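Local structure of 5-oxoprolinase subunit C (Escherichia coli, 5DUD) at residues A31-A36 with D265-A270. The protein catalyses, as subunit C of 5-oxoprolinase, the ATP-driven cleavage of 5-oxoproline to L-glutamate, with release of ADP and phosphate. Residues are numbered along the deposited sequence; the frame is centred on the assembly and turned at random.
Sequences ALDMPA and DMYHLA
The carboxylate of Asp33, lying beside Tyr267, is gripped at both oxygens: OD1 accepts from the backbone N of Ala36, and OD2 from Gln271 NE2 and Trp170 NE1. Asp33 is the N-cap of helix 34-44, and the first bond is its capping bond; this helix meets the short helix 266-271 close to the centre of the folded chain, in the carboxyltransferase subdomain A and B region of this PxpC-family protein. Aspartate suits this place, since its short acidic side chain can fold back on its own helix start and still reach side-chain donors. CG stands anti to the backbone N (chi1 -164°), and Ala36 N meets Asp33 OD1 on its anti side at 3.0 Å, 33° out of the carboxylate plane. Three donors on a buried carboxylate, together with the helix start, would be expected to favour the charged form.

The Asp33 and Tyr267 side chains extend alongside each other in one direction, with carboxylate and ring planes 49° apart. Asp33 OD1 lies 3.7 Å from Tyr267 CB, while OD2 approaches the ring edge, close to its plane. Asp33 OD2 and Tyr267 O, 3.5 Å apart, are both acceptors and do not bond each other; the donors from Gln271 and Trp170 probably compensate for this neighbour. Pro35, in the first turn of its helix, needs no N-H there and brings a compact apolar ring, which crosses Tyr267 at about a right angle: Pro35 CD reaches Tyr267 CB at 3.5 Å, and CG comes obliquely to the aromatic ring. Tyrosine combines this apolar flank with a polar end, its OH bonding to Leu169 O. Ala270, small enough for a close approach between the backbones, directs its CB at the turn before helix 34-44, 3.8 Å from Leu32 CB and 3.9 Å from Asp33 N.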
ATOM      1  N   ALA A  31       9.375  -0.975   5.128  1.00 27.02           N
ATOM      2  CA  ALA A  31       9.605  -2.290   5.727  1.00 26.12           C
ATOM      3  C   ALA A  31       8.323  -2.893   6.298  1.00 28.04           C
ATOM      4  O   ALA A  31       7.527  -2.190   6.919  1.00 27.30           O
ATOM      5  CB  ALA A  31      10.661  -2.204   6.823  1.00 27.05           C
ATOM      6  N   LEU A  32       8.116  -4.187   6.036  1.00 23.57           N
ATOM      7  CA  LEU A  32       6.976  -4.947   6.562  1.00 22.82           C
ATOM      8  C   LEU A  32       7.104  -5.005   8.090  1.00 25.45           C
ATOM      9  O   LEU A  32       6.147  -4.708   8.806  1.00 25.12           O
ATOM     10  CB  LEU A  32       6.926  -6.361   5.939  1.00 23.00           C
ATOM     11  CG  LEU A  32       5.875  -6.609   4.843  1.00 27.55           C
ATOM     12  CD1 LEU A  32       5.826  -5.474   3.833  1.00 27.53           C
ATOM     13  CD2 LEU A  32       6.140  -7.922   4.134  1.00 30.61           C
ATOM     14  N   ASP A  33       8.319  -5.298   8.574  1.00 21.39           N
ATOM     15  CA  ASP A  33       8.662  -5.274   9.992  1.00 21.19           C
ATOM     16  C   ASP A  33       9.302  -3.906  10.256  1.00 24.81           C
ATOM     17  O   ASP A  33      10.525  -3.774  10.259  1.00 24.35           O
ATOM     18  CB  ASP A  33       9.596  -6.451  10.343  1.00 23.30           C
ATOM     19  CG  ASP A  33       9.710  -6.758  11.823  1.00 32.95           C
ATOM     20  OD1 ASP A  33       9.927  -5.814  12.611  1.00 33.06           O
ATOM     21  OD2 ASP A  33       9.647  -7.951  12.187  1.00 39.24           O
ATOM     22  N   MET A  34       8.461  -2.872  10.415  1.00 21.42           N
ATOM     23  CA  MET A  34       8.946  -1.510  10.661  1.00 21.35           C
ATOM     24  C   MET A  34       9.822  -1.440  11.918  1.00 25.44           C
ATOM     25  O   MET A  34      10.874  -0.815  11.837  1.00 25.49           O
ATOM     26  CB  MET A  34       7.788  -0.491  10.760  1.00 23.60           C
ATOM     27  CG  MET A  34       7.345   0.102   9.427  1.00 27.16           C
ATOM     28  SD  MET A  34       8.641   0.906   8.438  1.00 31.59           S
ATOM     29  CE  MET A  34       9.420   1.873   9.669  1.00 28.62           C
ATOM     30  N   PRO A  35       9.459  -2.096  13.048  1.00 21.82           N
ATOM     31  CA  PRO A  35      10.321  -2.065  14.246  1.00 21.94           C
ATOM     32  C   PRO A  35      11.718  -2.658  14.037  1.00 25.57           C
ATOM     33  O   PRO A  35      12.649  -2.203  14.693  1.00 25.58           O
ATOM     34  CB  PRO A  35       9.534  -2.905  15.260  1.00 23.77           C
ATOM     35  CG  PRO A  35       8.130  -2.813  14.815  1.00 27.86           C
ATOM     36  CD  PRO A  35       8.221  -2.846  13.323  1.00 23.12           C
ATOM     37  N   ALA A  36      11.879  -3.648  13.130  1.00 21.95           N
ATOM     38  CA  ALA A  36      13.190  -4.251  12.858  1.00 22.10           C
ATOM     39  C   ALA A  36      14.130  -3.263  12.141  1.00 26.62           C
ATOM     40  O   ALA A  36      15.264  -3.091  12.582  1.00 26.99           O
ATOM     41  CB  ALA A  36      13.044  -5.514  12.036  1.00 22.66           C
ATOM     42  N   ASP A 265       0.852  -4.635  16.219  1.00 25.76           N
ATOM     43  CA  ASP A 265       1.000  -6.070  15.934  1.00 25.58           C
ATOM     44  C   ASP A 265       1.293  -6.373  14.455  1.00 28.49           C
ATOM     45  O   ASP A 265       1.529  -7.536  14.121  1.00 28.03           O
ATOM     46  CB  ASP A 265      -0.267  -6.829  16.378  1.00 27.91           C
ATOM     47  CG  ASP A 265      -0.333  -7.027  17.881  1.00 37.46           C
ATOM     48  OD1 ASP A 265       0.129  -6.131  18.621  1.00 37.64           O
ATOM     49  OD2 ASP A 265      -0.846  -8.079  18.317  1.00 44.24           O
ATOM     50  N   MET A 266       1.310  -5.355  13.577  1.00 24.52           N
ATOM     51  CA  MET A 266       1.604  -5.558  12.152  1.00 23.88           C
ATOM     52  C   MET A 266       2.980  -6.185  11.917  1.00 27.49           C
ATOM     53  O   MET A 266       3.138  -6.921  10.951  1.00 27.43           O
ATOM     54  CB  MET A 266       1.529  -4.226  11.379  1.00 25.88           C
ATOM     55  CG  MET A 266       0.119  -3.773  11.066  1.00 29.60           C
ATOM     56  SD  MET A 266      -0.754  -4.858   9.911  1.00 33.86           S
ATOM     57  CE  MET A 266       0.146  -4.547   8.407  1.00 30.12           C
ATOM     58  N   TYR A 267       3.974  -5.885  12.778  1.00 23.44           N
ATOM     59  CA  TYR A 267       5.324  -6.433  12.627  1.00 23.00           C
ATOM     60  C   TYR A 267       5.349  -7.966  12.787  1.00 26.77           C
ATOM     61  O   TYR A 267       6.219  -8.604  12.195  1.00 26.51           O
ATOM     62  CB  TYR A 267       6.324  -5.762  13.597  1.00 24.19           C
ATOM     63  CG  TYR A 267       6.327  -6.258  15.029  1.00 26.05           C
ATOM     64  CD1 TYR A 267       7.171  -7.288  15.422  1.00 28.37           C
ATOM     65  CD2 TYR A 267       5.608  -5.599  16.016  1.00 26.90           C
ATOM     66  CE1 TYR A 267       7.225  -7.716  16.747  1.00 29.70           C
ATOM     67  CE2 TYR A 267       5.660  -6.008  17.347  1.00 28.32           C
ATOM     68  CZ  TYR A 267       6.481  -7.061  17.712  1.00 35.95           C
ATOM     69  OH  TYR A 267       6.507  -7.472  19.026  1.00 37.24           O
ATOM     70  N   HIS A 268       4.399  -8.563  13.539  1.00 23.22           N
ATOM     71  CA  HIS A 268       4.360 -10.020  13.720  1.00 23.27           C
ATOM     72  C   HIS A 268       4.059 -10.779  12.406  1.00 27.17           C
ATOM     73  O   HIS A 268       4.616 -11.857  12.204  1.00 26.81           O
ATOM     74  CB  HIS A 268       3.324 -10.440  14.777  1.00 24.37           C
ATOM     75  CG  HIS A 268       3.684 -10.081  16.184  1.00 27.84           C
ATOM     76  ND1 HIS A 268       4.030 -11.050  17.106  1.00 30.23           N
ATOM     77  CD2 HIS A 268       3.707  -8.874  16.793  1.00 29.18           C
ATOM     78  CE1 HIS A 268       4.259 -10.406  18.238  1.00 29.70           C
ATOM     79  NE2 HIS A 268       4.063  -9.096  18.100  1.00 29.43           N
ATOM     80  N   LEU A 269       3.185 -10.228  11.532  1.00 23.93           N
ATOM     81  CA  LEU A 269       2.800 -10.861  10.250  1.00 24.09           C
ATOM     82  C   LEU A 269       4.031 -11.135   9.356  1.00 27.99           C
ATOM     83  O   LEU A 269       4.120 -12.195   8.741  1.00 27.93           O
ATOM     84  CB  LEU A 269       1.787  -9.984   9.458  1.00 23.87           C
ATOM     85  CG  LEU A 269       0.255 -10.108   9.658  1.00 28.87           C
ATOM     86  CD1 LEU A 269      -0.300 -11.445   9.135  1.00 29.78           C
ATOM     87  CD2 LEU A 269      -0.197  -9.717  11.061  1.00 31.38           C
ATOM     88  N   ALA A 270       4.974 -10.171   9.313  1.00 24.23           N
ATOM     89  CA  ALA A 270       6.192 -10.203   8.497  1.00 24.03           C
ATOM     90  C   ALA A 270       7.068 -11.417   8.756  1.00 28.90           C
ATOM     91  O   ALA A 270       7.720 -11.869   7.818  1.00 28.66           O
ATOM     92  CB  ALA A 270       7.016  -8.943   8.742  1.00 24.28           C
TER